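Local coordinates for putative branched-chain amino acid transport system substrate-binding protein (Rhodopseudomonas palustris, PDB 4F8J) that probably binds aromatic acids such as 4'-hydroxycinnamic acid in the cleft between its two lobes and delivers them to a transport system for uptake, at residues 81-86 against 101-106; 95-100 against 113-118; 124-129 against 218-223. All coordinates share one frame; numbering follows the deposited sequence. Where two conformers were deposited one is given.

Contact 1 of 3, residues 81-86 against 101-106. With HC4 (4'-hydroxycinnamic acid), chain E.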
loop_
_atom_site.group_PDB
_atom_site.type_symbol
_atom_site.label_atom_id
_atom_site.label_comp_id
_atom_site.label_asym_id
_atom_site.label_seq_id
_atom_site.Cartn_x
_atom_site.Cartn_y
_atom_site.Cartn_z
ATOM N N PRO A 81 -10.334 -7.248 -2.003
ATOM C CA PRO A 81 -10.772 -7.667 -0.659
ATOM C C PRO A 81 -10.801 -6.503 0.328
ATOM O O PRO A 81 -11.527 -6.531 1.339
ATOM C CB PRO A 81 -9.759 -8.762 -0.286
ATOM C CG PRO A 81 -8.558 -8.386 -1.063
ATOM C CD PRO A 81 -9.100 -7.935 -2.388
ATOM N N THR A 82 -10.024 -5.478 0.049
ATOM C CA THR A 82 -9.967 -4.288 0.937
ATOM C C THR A 82 -11.280 -3.525 0.849
ATOM O O THR A 82 -11.794 -3.028 1.883
ATOM C CB THR A 82 -8.767 -3.393 0.639
ATOM O OG1 THR A 82 -7.553 -4.145 0.834
ATOM C CG2 THR A 82 -8.763 -2.172 1.528
ATOM N N VAL A 83 -11.841 -3.411 -0.362
ATOM C CA VAL A 83 -13.169 -2.800 -0.515
ATOM C C VAL A 83 -14.206 -3.612 0.293
ATOM O O VAL A 83 -15.048 -3.066 1.022
ATOM C CB VAL A 83 -13.553 -2.747 -1.997
ATOM C CG1 VAL A 83 -15.023 -2.384 -2.146
ATOM C CG2 VAL A 83 -12.705 -1.686 -2.714
ATOM N N ALA A 84 -14.096 -4.933 0.239
ATOM C CA ALA A 84 -14.981 -5.799 1.001
ATOM C C ALA A 84 -14.899 -5.571 2.528
ATOM O O ALA A 84 -15.911 -5.479 3.228
ATOM C CB ALA A 84 -14.715 -7.274 0.638
ATOM N N VAL A 85 -13.697 -5.428 3.036
ATOM C CA VAL A 85 -13.524 -5.162 4.455
ATOM C C VAL A 85 -14.162 -3.837 4.839
ATOM O O VAL A 85 -14.806 -3.712 5.879
ATOM C CB VAL A 85 -12.046 -5.198 4.864
ATOM C CG1 VAL A 85 -11.867 -4.845 6.323
ATOM C CG2 VAL A 85 -11.400 -6.574 4.567
ATOM N N SER A 86 -13.957 -2.826 3.984
ATOM C CA SER A 86 -14.529 -1.509 4.229
ATOM C C SER A 86 -16.076 -1.570 4.256
ATOM O O SER A 86 -16.712 -0.940 5.118
ATOM C CB SER A 86 -14.065 -0.502 3.159
ATOM O OG SER A 86 -14.563 0.793 3.457
ATOM N N PRO A 101 -4.616 0.434 -1.193
ATOM C CA PRO A 101 -5.148 1.809 -1.385
ATOM C C PRO A 101 -6.496 1.891 -2.163
ATOM O O PRO A 101 -6.523 2.319 -3.315
ATOM C CB PRO A 101 -4.002 2.527 -2.130
ATOM C CG PRO A 101 -3.390 1.448 -2.939
ATOM C CD PRO A 101 -3.588 0.122 -2.201
ATOM N N LEU A 102 -7.595 1.652 -1.464
ATOM C CA LEU A 102 -8.883 1.541 -2.079
ATOM C C LEU A 102 -9.444 2.941 -2.327
ATOM O O LEU A 102 -9.021 3.911 -1.677
ATOM C CB LEU A 102 -9.841 0.732 -1.214
ATOM C CG LEU A 102 -10.406 1.469 0.004
ATOM C CD1 LEU A 102 -11.593 0.706 0.597
ATOM C CD2 LEU A 102 -9.300 1.729 1.002
ATOM N N PRO A 103 -10.402 3.026 -3.242
ATOM C CA PRO A 103 -11.181 4.253 -3.392
ATOM C C PRO A 103 -12.035 4.451 -2.146
ATOM O O PRO A 103 -12.959 3.666 -1.895
ATOM C CB PRO A 103 -12.071 3.964 -4.608
ATOM C CG PRO A 103 -11.576 2.714 -5.214
ATOM C CD PRO A 103 -10.866 1.964 -4.157
ATOM N N ILE A 104 -11.730 5.469 -1.358
ATOM C CA ILE A 104 -12.496 5.684 -0.102
ATOM C C ILE A 104 -13.541 6.727 -0.461
ATOM O O ILE A 104 -13.337 7.925 -0.286
ATOM C CB ILE A 104 -11.626 6.064 1.161
ATOM C CG1 ILE A 104 -10.618 4.981 1.486
ATOM C CG2 ILE A 104 -12.521 6.297 2.388
ATOM C CD1 ILE A 104 -9.617 5.317 2.594
ATOM N N THR A 105 -14.694 6.235 -0.925
ATOM C CA THR A 105 -15.859 7.011 -1.329
ATOM C C THR A 105 -16.607 7.544 -0.119
ATOM O O THR A 105 -16.369 7.099 0.995
ATOM C CB THR A 105 -16.827 6.095 -2.088
ATOM O OG1 THR A 105 -17.181 4.988 -1.244
ATOM C CG2 THR A 105 -16.191 5.565 -3.363
ATOM N N PRO A 106 -17.558 8.456 -0.321
ATOM C CA PRO A 106 -18.353 8.911 0.814
ATOM C C PRO A 106 -19.026 7.797 1.607
ATOM O O PRO A 106 -19.139 7.913 2.807
ATOM C CB PRO A 106 -19.381 9.850 0.177
ATOM C CG PRO A 106 -18.645 10.396 -1.007
ATOM C CD PRO A 106 -17.845 9.251 -1.536
HETATM C C1 HC4 E . -3.609 -3.905 -5.505
HETATM O O1 HC4 E . -4.841 -3.780 -5.574
HETATM O O2 HC4 E . -3.028 -4.956 -5.899
HETATM C C2 HC4 E . -2.717 -2.856 -4.940
HETATM C C3 HC4 E . -1.811 -3.230 -4.038
HETATM C "C1'" HC4 E . -0.975 -2.264 -3.260
HETATM C "C2'" HC4 E . -0.537 -1.022 -3.763
HETATM C "C3'" HC4 E . 0.177 -0.155 -2.951
HETATM C "C4'" HC4 E . 0.509 -0.459 -1.644
HETATM C "C5'" HC4 E . 0.088 -1.686 -1.146
HETATM C "C6'" HC4 E . -0.635 -2.541 -1.958
HETATM O "O4'" HC4 E . 1.237 0.371 -0.826
#
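Leu102 and Pro103, in the loop that leaves strand 96-98, form an apolar helix-to-loop contact with Thr82, Val83 and Ser86 of helix 79-92, a small case of one branched side chain set against a helix. No hydrogen bond crosses it. Leu102 CG sits between the backbone N and the carbonyl carbon (chi1 76°), an uncommon position for leucine, and from there the two methyls divide the work: CD1 settles between Thr82 and Ser86, one turn apart, at 3.8 Å from Ser86 CB, while CD2 lies 4.0 Å from Thr82 CG2. At the flank, Val83 CG2 meets Leu102 CB at 4.0 Å, with Pro103 CD slightly farther off at 4.3 Å from the same methyl. The hydroxyls find their polar partners elsewhere: Thr82 OG1 is hydrogen-bonded to Val78 O and Ser76 N, and Ser86 OG to Ser112 OG. The join packs a helix on the loop leaving the next strand of an alpha/beta lobe, and Pro101, just before Leu102, lies beside the bound 4'-hydroxycinnamic acid. Around the contact, helix 54-67 packs on Pro81, Ala84 and Val85, and strand 96-98 meets Thr82 and Ser86 through Ala98 and His96. The loop is held in turn by Tyr341, whose OH is hydrogen-bonded to Leu102 O, and Pro103 touches helix 146-161 at Ser146 and Leu150.

Contact 2 of 3, residues 95-100 against 113-118. With HC4 (4'-hydroxycinnamic acid), chain E.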
loop_
_atom_site.group_PDB
_atom_site.type_symbol
_atom_site.label_atom_id
_atom_site.label_comp_id
_atom_site.label_asym_id
_atom_site.label_seq_id
_atom_site.Cartn_x
_atom_site.Cartn_y
_atom_site.Cartn_z
ATOM N N PRO A 95 -13.854 0.744 13.384
ATOM C CA PRO A 95 -12.758 1.349 12.660
ATOM C C PRO A 95 -11.984 0.343 11.832
ATOM O O PRO A 95 -11.693 -0.763 12.299
ATOM C CB PRO A 95 -11.855 1.918 13.769
ATOM C CG PRO A 95 -12.793 2.156 14.889
ATOM C CD PRO A 95 -13.817 1.063 14.827
ATOM N N HIS A 96 -11.651 0.752 10.624
ATOM C CA HIS A 96 -10.974 -0.080 9.634
ATOM C C HIS A 96 -9.745 0.642 9.139
ATOM O O HIS A 96 -9.834 1.757 8.617
ATOM C CB HIS A 96 -11.929 -0.367 8.466
ATOM C CG HIS A 96 -11.259 -0.962 7.274
ATOM N ND1 HIS A 96 -11.579 -0.596 5.986
ATOM C CD2 HIS A 96 -10.231 -1.887 7.180
ATOM C CE1 HIS A 96 -10.789 -1.274 5.147
ATOM N NE2 HIS A 96 -9.990 -2.089 5.863
ATOM N N ILE A 97 -8.586 0.010 9.323
ATOM C CA ILE A 97 -7.345 0.498 8.747
ATOM C C ILE A 97 -6.991 -0.345 7.533
ATOM O O ILE A 97 -6.657 -1.530 7.645
ATOM C CB ILE A 97 -6.190 0.521 9.779
ATOM C CG1 ILE A 97 -6.539 1.412 10.948
ATOM C CG2 ILE A 97 -4.909 0.982 9.080
ATOM C CD1 ILE A 97 -5.524 1.341 12.079
ATOM N N ALA A 98 -7.122 0.256 6.351
ATOM C CA ALA A 98 -6.857 -0.443 5.106
ATOM C C ALA A 98 -5.378 -0.625 4.821
ATOM O O ALA A 98 -4.620 0.312 5.031
ATOM C CB ALA A 98 -7.520 0.290 3.953
ATOM N N LEU A 99 -4.979 -1.794 4.287
ATOM C CA LEU A 99 -3.576 -2.091 3.982
ATOM C C LEU A 99 -3.314 -2.116 2.461
ATOM O O LEU A 99 -2.200 -2.410 2.043
ATOM C CB LEU A 99 -3.125 -3.373 4.717
ATOM C CG LEU A 99 -3.298 -3.407 6.223
ATOM C CD1 LEU A 99 -2.801 -4.750 6.806
ATOM C CD2 LEU A 99 -2.599 -2.202 6.930
ATOM N N ALA A 100 -4.338 -1.792 1.680
ATOM C CA ALA A 100 -4.265 -1.580 0.228
ATOM C C ALA A 100 -4.982 -0.277 -0.103
ATOM O O ALA A 100 -5.895 0.133 0.630
ATOM C CB ALA A 100 -4.884 -2.745 -0.521
ATOM N N VAL A 113 -9.886 4.300 7.119
ATOM C CA VAL A 113 -8.693 5.060 6.710
ATOM C C VAL A 113 -7.724 4.115 6.002
ATOM O O VAL A 113 -7.891 2.901 6.075
ATOM C CB VAL A 113 -7.974 5.723 7.918
ATOM C CG1 VAL A 113 -8.886 6.775 8.566
ATOM C CG2 VAL A 113 -7.477 4.674 8.931
ATOM N N ALA A 114 -6.735 4.673 5.304
ATOM C CA ALA A 114 -5.778 3.842 4.550
ATOM C C ALA A 114 -4.339 4.153 4.915
ATOM O O ALA A 114 -3.962 5.326 5.054
ATOM C CB ALA A 114 -5.984 4.045 3.052
HETATM N N MSE A 115 -3.545 3.098 5.051
HETATM C CA MSE A 115 -2.104 3.210 5.224
HETATM C C MSE A 115 -1.349 3.467 3.917
HETATM O O MSE A 115 -0.460 4.311 3.884
HETATM C CB MSE A 115 -1.532 1.961 5.920
HETATM C CG MSE A 115 -1.946 1.681 7.330
HETATM SE SE MSE A 115 -1.341 3.115 8.545
HETATM C CE MSE A 115 -2.786 3.815 8.501
ATOM N N PRO A 116 -1.648 2.734 2.842
ATOM C CA PRO A 116 -0.863 2.995 1.602
ATOM C C PRO A 116 -1.022 4.403 1.098
ATOM O O PRO A 116 -2.075 5.020 1.258
ATOM C CB PRO A 116 -1.437 1.987 0.606
ATOM C CG PRO A 116 -1.982 0.916 1.478
ATOM C CD PRO A 116 -2.598 1.630 2.624
ATOM N N GLN A 117 0.008 4.900 0.434
ATOM C CA GLN A 117 -0.068 6.201 -0.156
ATOM C C GLN A 117 -1.175 6.286 -1.205
ATOM O O GLN A 117 -1.363 5.349 -1.996
ATOM C CB GLN A 117 1.245 6.585 -0.798
ATOM C CG GLN A 117 2.426 6.706 0.176
ATOM C CD GLN A 117 3.067 5.406 0.562
ATOM O OE1 GLN A 117 2.697 4.329 0.087
ATOM N NE2 GLN A 117 4.020 5.487 1.493
ATOM N N PRO A 118 -1.910 7.396 -1.221
ATOM C CA PRO A 118 -2.944 7.548 -2.235
ATOM C C PRO A 118 -2.328 7.631 -3.628
ATOM O O PRO A 118 -1.214 8.154 -3.805
ATOM C CB PRO A 118 -3.648 8.833 -1.843
ATOM C CG PRO A 118 -2.650 9.610 -1.113
ATOM C CD PRO A 118 -1.757 8.619 -0.422
HETATM C C1 HC4 E . -3.609 -3.905 -5.505
HETATM O O1 HC4 E . -4.841 -3.780 -5.574
HETATM O O2 HC4 E . -3.028 -4.956 -5.899
HETATM C C2 HC4 E . -2.717 -2.856 -4.940
HETATM C C3 HC4 E . -1.811 -3.230 -4.038
HETATM C "C1'" HC4 E . -0.975 -2.264 -3.260
HETATM C "C2'" HC4 E . -0.537 -1.022 -3.763
HETATM C "C3'" HC4 E . 0.177 -0.155 -2.951
HETATM C "C4'" HC4 E . 0.509 -0.459 -1.644
HETATM C "C5'" HC4 E . 0.088 -1.686 -1.146
HETATM C "C6'" HC4 E . -0.635 -2.541 -1.958
HETATM O "O4'" HC4 E . 1.237 0.371 -0.826
#
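Ile97 and Ala98 pair with Val113 and Ala114 as neighbouring parallel strands, the last two of the sheet, and the contact illustrates how a short parallel pairing gives way to packing where the chains leave the sheet. Three backbone hydrogen bonds carry the pairing. Val113 N gives to His96 O at 3.0 Å. Ala98 then uses both its polar atoms: its N gives to Val113 O at 2.8 Å, and its O accepts from Met115 N at 3.0 Å.

The apolar contacts of the strands fall on two faces. On one, Ile97 and Val113 stand side by side, CG1 of the isoleucine 3.9 Å from CG2 of the valine. On the other, Ala98 CB and Ala114 CB stand 4.2 Å apart, and helix 79-92 packs nearby, its Ala89 against His96. Just beyond the end of the strand comes Met115, present as selenomethionine: its CG lies 3.5 Å from Ile97 CG2, and the bends at chi2 and chi3 fold the chain back so that CE also comes near that methyl. Helix 282-302 packs here, Ala290 on Ile97 and His286 on Met115.

Past the strands, Pro116 lays its ring against the backbone, CG 3.4 Å from Leu99 O, while its CB comes 3.4 Å from O4' of the bound 4'-hydroxycinnamic acid. The chemistry is thus nearly all backbone and hydrocarbon: the amides fix the alignment of the strands, and the proline at their exit gives the phenol end of the ligand an apolar wall.

Contact 3 of 3, residues 124-129 against 218-223. With HC4 (4'-hydroxycinnamic acid), chain E.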
loop_
_atom_site.group_PDB
_atom_site.type_symbol
_atom_site.label_atom_id
_atom_site.label_comp_id
_atom_site.label_asym_id
_atom_site.label_seq_id
_atom_site.Cartn_x
_atom_site.Cartn_y
_atom_site.Cartn_z
ATOM N N LYS A 124 2.094 11.665 -8.984
ATOM C CA LYS A 124 2.738 12.961 -9.164
ATOM C C LYS A 124 4.254 12.821 -9.203
ATOM O O LYS A 124 4.909 13.441 -10.019
ATOM C CB LYS A 124 2.326 13.930 -8.042
ATOM C CG LYS A 124 2.832 15.368 -8.228
ATOM C CD LYS A 124 2.188 16.316 -7.225
ATOM C CE LYS A 124 2.736 17.728 -7.356
ATOM N NZ LYS A 124 2.324 18.500 -6.153
ATOM N N VAL A 125 4.827 12.018 -8.313
ATOM C CA VAL A 125 6.282 11.901 -8.289
ATOM C C VAL A 125 6.798 11.195 -9.541
ATOM O O VAL A 125 7.870 11.551 -10.045
ATOM C CB VAL A 125 6.787 11.248 -6.982
ATOM C CG1 VAL A 125 6.614 9.737 -7.002
ATOM C CG2 VAL A 125 8.235 11.593 -6.729
ATOM N N LEU A 126 6.018 10.264 -10.094
ATOM C CA LEU A 126 6.383 9.593 -11.354
ATOM C C LEU A 126 6.296 10.541 -12.545
ATOM O O LEU A 126 7.209 10.608 -13.364
ATOM C CB LEU A 126 5.504 8.374 -11.622
ATOM C CG LEU A 126 5.614 7.286 -10.545
ATOM C CD1 LEU A 126 4.577 6.206 -10.798
ATOM C CD2 LEU A 126 6.972 6.599 -10.516
ATOM N N TYR A 127 5.190 11.277 -12.654
ATOM C CA TYR A 127 4.989 12.170 -13.801
ATOM C C TYR A 127 5.963 13.334 -13.757
ATOM O O TYR A 127 6.425 13.763 -14.795
ATOM C CB TYR A 127 3.540 12.675 -13.895
ATOM C CG TYR A 127 2.485 11.620 -13.643
ATOM C CD1 TYR A 127 2.649 10.322 -14.082
ATOM C CD2 TYR A 127 1.310 11.948 -12.963
ATOM C CE1 TYR A 127 1.702 9.357 -13.831
ATOM C CE2 TYR A 127 0.352 10.982 -12.696
ATOM C CZ TYR A 127 0.553 9.706 -13.130
ATOM O OH TYR A 127 -0.356 8.719 -12.857
ATOM N N GLU A 128 6.256 13.847 -12.558
ATOM C CA GLU A 128 7.312 14.848 -12.381
ATOM C C GLU A 128 8.638 14.361 -12.962
ATOM O O GLU A 128 9.352 15.135 -13.623
ATOM C CB GLU A 128 7.492 15.222 -10.913
ATOM C CG GLU A 128 6.413 16.167 -10.397
ATOM C CD GLU A 128 6.568 16.484 -8.920
ATOM O OE1 GLU A 128 7.211 15.705 -8.197
ATOM O OE2 GLU A 128 6.044 17.531 -8.492
ATOM N N HIS A 129 9.002 13.103 -12.697
ATOM C CA HIS A 129 10.219 12.558 -13.265
ATOM C C HIS A 129 10.110 12.458 -14.754
ATOM O O HIS A 129 11.012 12.880 -15.487
ATOM C CB HIS A 129 10.488 11.182 -12.669
ATOM C CG HIS A 129 11.755 10.571 -13.143
ATOM N ND1 HIS A 129 11.861 9.843 -14.286
ATOM C CD2 HIS A 129 13.038 10.678 -12.625
ATOM C CE1 HIS A 129 13.135 9.460 -14.436
ATOM N NE2 HIS A 129 13.857 9.956 -13.414
ATOM N N LEU A 218 11.509 4.468 -21.105
ATOM C CA LEU A 218 11.520 4.360 -19.664
ATOM C C LEU A 218 10.293 3.589 -19.177
ATOM O O LEU A 218 9.198 3.721 -19.769
ATOM C CB LEU A 218 11.569 5.733 -19.022
ATOM C CG LEU A 218 12.780 6.623 -19.270
ATOM C CD1 LEU A 218 12.652 7.881 -18.391
ATOM C CD2 LEU A 218 14.103 5.940 -18.970
ATOM N N ILE A 219 10.477 2.732 -18.166
ATOM C CA ILE A 219 9.355 2.044 -17.516
ATOM C C ILE A 219 9.183 2.521 -16.095
ATOM O O ILE A 219 10.183 2.673 -15.330
ATOM C CB ILE A 219 9.471 0.508 -17.565
ATOM C CG1 ILE A 219 9.556 0.058 -19.025
ATOM C CG2 ILE A 219 8.271 -0.153 -16.839
ATOM C CD1 ILE A 219 9.915 -1.416 -19.221
ATOM N N TYR A 220 7.921 2.849 -15.782
ATOM C CA TYR A 220 7.525 3.345 -14.472
ATOM C C TYR A 220 6.580 2.368 -13.796
ATOM O O TYR A 220 5.646 1.847 -14.412
ATOM C CB TYR A 220 6.845 4.715 -14.631
ATOM C CG TYR A 220 7.780 5.833 -15.041
ATOM C CD1 TYR A 220 8.176 5.995 -16.374
ATOM C CD2 TYR A 220 8.277 6.732 -14.109
ATOM C CE1 TYR A 220 9.014 7.017 -16.745
ATOM C CE2 TYR A 220 9.129 7.757 -14.484
ATOM C CZ TYR A 220 9.491 7.905 -15.796
ATOM O OH TYR A 220 10.354 8.922 -16.173
ATOM N N GLN A 221 6.868 2.156 -12.509
ATOM C CA GLN A 221 6.166 1.203 -11.645
ATOM C C GLN A 221 5.534 1.916 -10.476
ATOM O O GLN A 221 6.092 2.905 -9.941
ATOM C CB GLN A 221 7.086 0.083 -11.131
ATOM C CG GLN A 221 7.571 -0.888 -12.187
ATOM C CD GLN A 221 6.540 -1.940 -12.572
ATOM O OE1 GLN A 221 5.524 -2.120 -11.873
ATOM N NE2 GLN A 221 6.838 -2.721 -13.614
ATOM N N THR A 222 4.363 1.392 -10.078
ATOM C CA THR A 222 3.633 1.879 -8.909
ATOM C C THR A 222 4.198 1.326 -7.594
ATOM O O THR A 222 5.057 0.422 -7.567
ATOM C CB THR A 222 2.121 1.505 -8.953
ATOM O OG1 THR A 222 1.911 0.122 -8.640
ATOM C CG2 THR A 222 1.467 1.836 -10.276
ATOM N N HIS A 223 3.709 1.889 -6.496
ATOM C CA HIS A 223 4.128 1.439 -5.165
ATOM C C HIS A 223 3.643 0.054 -4.802
ATOM O O HIS A 223 4.166 -0.582 -3.899
ATOM C CB HIS A 223 3.810 2.467 -4.103
ATOM C CG HIS A 223 2.362 2.899 -4.041
ATOM N ND1 HIS A 223 1.570 3.104 -5.144
ATOM C CD2 HIS A 223 1.608 3.287 -2.943
ATOM C CE1 HIS A 223 0.363 3.552 -4.731
ATOM N NE2 HIS A 223 0.388 3.659 -3.388
HETATM C C1 HC4 E . -3.609 -3.905 -5.505
HETATM O O1 HC4 E . -4.841 -3.780 -5.574
HETATM O O2 HC4 E . -3.028 -4.956 -5.899
HETATM C C2 HC4 E . -2.717 -2.856 -4.940
HETATM C C3 HC4 E . -1.811 -3.230 -4.038
HETATM C "C1'" HC4 E . -0.975 -2.264 -3.260
HETATM C "C2'" HC4 E . -0.537 -1.022 -3.763
HETATM C "C3'" HC4 E . 0.177 -0.155 -2.951
HETATM C "C4'" HC4 E . 0.509 -0.459 -1.644
HETATM C "C5'" HC4 E . 0.088 -1.686 -1.146
HETATM C "C6'" HC4 E . -0.635 -2.541 -1.958
HETATM O "O4'" HC4 E . 1.237 0.371 -0.826
#
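The rings of His129 and Tyr220 touch at their edges without stacking, with centroids 5.5 Å apart and planes inclined at 64°. Tyr220 OH arrives at the edge of the imidazole, in its plane, and forms a hydrogen bond with ND1 of His129 at 2.6 Å; either atom could be the donor. Leu218 CD1 lies at the same ring's edge, 4.3 Å from His129 CE1. Leu126 CD2 lies in plane at the edge of the Tyr220 ring, 3.8 Å from Tyr220 CD2. His223 serves elsewhere, against the ligand: C3' of 4'-hydroxycinnamic acid sits over the centre of one face of its imidazole, 3.7 Å above the plane.

Helix 119-132 and strand 218-221 run almost antiparallel here, their short axes 9.7 Å apart at closest, a helix laid on the sheet as in other alpha/beta lobes. Leu126 and Tyr220 lie alongside with their ends pointing opposite ways, and CD1 of the leucine reaches 3.7 Å from Gln221 O. With CG anti to the backbone N (chi1 -177°), the ring of His129 leans out from the helix towards the strand, where ND1 meets Tyr220 OH. A phenylalanine in place of Tyr220 would probably keep the packing on Leu126 but leave His129 ND1 without its mate and its ring freer to turn. Leu195 and Ala244 of the flanking strands complete the packing on Leu126.

A buried tyrosine is therefore used twice, its ring as hydrocarbon against Leu126 and its hydroxyl as a polar tie to the helix. Because both ND1 and OH can give or accept, the bond probably survives whichever imidazole nitrogen carries the proton.

In the fold
Contacts 1 and 2 share one lobe, their centres about 8 Å apart, and cross along the chain: helix 79-92, strand 96-98, the loop 101-106 and strand 112-114 follow in order, and Val85 of contact 1 packs on His96 of contact 2. Contact 3 comes later, its centre about 24 Å from that of contact 1 and about 21 Å from that of contact 2, on the seven-stranded sheet of the other lobe. The chain passes between lobes just after strand 112-114, entering helix 119-132, and a probable hydrogen bond from His223 NE2 to Gln117 O ties contacts 2 and 3. All three touch the ligand, consistent with a periplasmic binding protein that encloses its substrate between two lobes.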